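Local coordinates for AbyA5 (Verrucosispora maris, PDB 4YWF), which catalyses elimination of acetate during spirotetronate biosynthesis and is an esterase-like lyase of the alpha/beta hydrolase superfamily, at residues 96-99 / 100-104. The protein carries 4 engineered substitutions. Residues are numbered along the deposited sequence; the frame is centred on the assembly and turned at random.
Sequences RAEA and LRRCV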
loop_
_atom_site.group_PDB
_atom_site.type_symbol
_atom_site.label_atom_id
_atom_site.label_comp_id
_atom_site.label_asym_id
_atom_site.label_seq_id
_atom_site.Cartn_x
_atom_site.Cartn_y
_atom_site.Cartn_z
ATOM N N ARG A 96 16.615 -1.659 12.092
ATOM C CA ARG A 96 15.532 -1.653 11.148
ATOM C C ARG A 96 16.078 -1.814 9.722
ATOM O O ARG A 96 15.424 -2.508 8.908
ATOM C CB ARG A 96 14.671 -0.390 11.222
ATOM C CG ARG A 96 13.684 -0.402 12.390
ATOM C CD ARG A 96 12.578 0.626 12.273
ATOM N NE ARG A 96 11.501 0.330 13.217
ATOM C CZ ARG A 96 11.493 0.599 14.531
ATOM N NH1 ARG A 96 12.467 1.310 15.111
ATOM N NH2 ARG A 96 10.467 0.149 15.280
ATOM N N ALA A 97 17.253 -1.234 9.406
ATOM C CA ALA A 97 17.825 -1.336 8.061
ATOM C C ALA A 97 18.175 -2.806 7.791
ATOM O O ALA A 97 17.885 -3.349 6.742
ATOM C CB ALA A 97 19.057 -0.464 7.897
ATOM N N GLU A 98 18.766 -3.444 8.763
ATOM C CA GLU A 98 19.035 -4.894 8.731
ATOM C C GLU A 98 17.763 -5.744 8.555
ATOM O O GLU A 98 17.683 -6.614 7.684
ATOM C CB GLU A 98 19.771 -5.317 9.984
ATOM C CG GLU A 98 20.195 -6.796 10.017
ATOM C CD GLU A 98 20.681 -7.252 11.386
ATOM O OE1 GLU A 98 21.032 -6.414 12.223
ATOM O OE2 GLU A 98 20.731 -8.470 11.636
ATOM N N ALA A 99 16.773 -5.478 9.390
ATOM C CA ALA A 99 15.541 -6.173 9.304
ATOM C C ALA A 99 14.918 -6.071 7.940
ATOM O O ALA A 99 14.376 -7.078 7.427
ATOM C CB ALA A 99 14.566 -5.696 10.409
ATOM N N LEU A 100 14.987 -4.900 7.304
ATOM C CA LEU A 100 14.357 -4.740 5.991
ATOM C C LEU A 100 15.103 -5.550 4.978
ATOM O O LEU A 100 14.466 -6.233 4.115
ATOM C CB LEU A 100 14.292 -3.286 5.477
ATOM C CG LEU A 100 13.901 -3.091 4.020
ATOM C CD1 LEU A 100 12.459 -3.598 3.955
ATOM C CD2 LEU A 100 14.049 -1.600 3.592
ATOM N N ARG A 101 16.441 -5.479 5.050
ATOM C CA ARG A 101 17.200 -6.328 4.145
ATOM C C ARG A 101 16.855 -7.834 4.359
ATOM O O ARG A 101 16.731 -8.581 3.374
ATOM C CB ARG A 101 18.687 -6.094 4.288
ATOM C CG ARG A 101 19.496 -7.048 3.432
ATOM C CD ARG A 101 19.179 -6.883 1.922
ATOM N NE ARG A 101 19.727 -7.995 1.123
ATOM C CZ ARG A 101 19.273 -8.394 -0.061
ATOM N NH1 ARG A 101 18.225 -7.782 -0.638
ATOM N NH2 ARG A 101 19.854 -9.431 -0.664
ATOM N N ARG A 102 16.706 -8.287 5.616
ATOM C CA ARG A 102 16.472 -9.731 5.838
ATOM C C ARG A 102 15.091 -10.143 5.341
ATOM O O ARG A 102 14.899 -11.217 4.757
ATOM C CB ARG A 102 16.715 -10.107 7.315
ATOM C CG ARG A 102 18.131 -9.762 7.713
ATOM C CD ARG A 102 18.358 -9.851 9.208
ATOM N NE ARG A 102 18.206 -11.216 9.644
ATOM C CZ ARG A 102 18.565 -11.679 10.849
ATOM N NH1 ARG A 102 19.121 -10.893 11.750
ATOM N NH2 ARG A 102 18.358 -12.936 11.160
ATOM N N CYS A 103 14.136 -9.236 5.501
ATOM C CA CYS A 103 12.820 -9.438 4.922
ATOM C C CYS A 103 12.816 -9.654 3.424
ATOM O O CYS A 103 12.296 -10.691 2.914
ATOM C CB CYS A 103 11.923 -8.241 5.310
ATOM S SG CYS A 103 10.230 -8.421 4.783
ATOM N N VAL A 104 13.476 -8.745 2.708
ATOM C CA VAL A 104 13.571 -8.813 1.253
ATOM C C VAL A 104 14.277 -10.114 0.854
ATOM O O VAL A 104 13.804 -10.850 -0.024
ATOM C CB VAL A 104 14.333 -7.609 0.655
ATOM C CG1 VAL A 104 14.612 -7.847 -0.836
ATOM C CG2 VAL A 104 13.584 -6.326 0.894
#
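L100, R101, R102 and C103 each give their backbone N-H to the carbonyl four residues earlier, on R96, A97, E98 and A99, so 96-99 and 100-104 are successive turns of one alpha-helix, 94-111. The bond from R102 N to E98 O is 2.8 Å. Exposed E98 and partly exposed R102 also join through their side chains, an i to i+4 salt bridge in which R102 NH1 lies 2.9 Å from E98 OE2. E98 CG stands anti to the backbone N (chi1 -176°) and the chain runs on extended, while R102 bends at chi3, bringing the two alongside each other, carboxylate and guanidinium planes 11° apart. NH1 meets OE2 on its anti side, 30° out of the carboxylate plane, and the methylenes pack alongside, E98 CG to R102 CD at 3.7 Å. Both chains are long enough to meet across one turn, and the arginine keeps NH2 for Y83. Shortening R102 to an alanine is likely to leave the E98 carboxylate without this mate and cost Y83 its weak hydrogen bond. Small A99 fits against I64 of 59-72 and A86 of 76-87; compact C103 lies against Y83 and N84. Opposite charges one turn apart, at the margin of the helix packing, probably steady this turn only modestly.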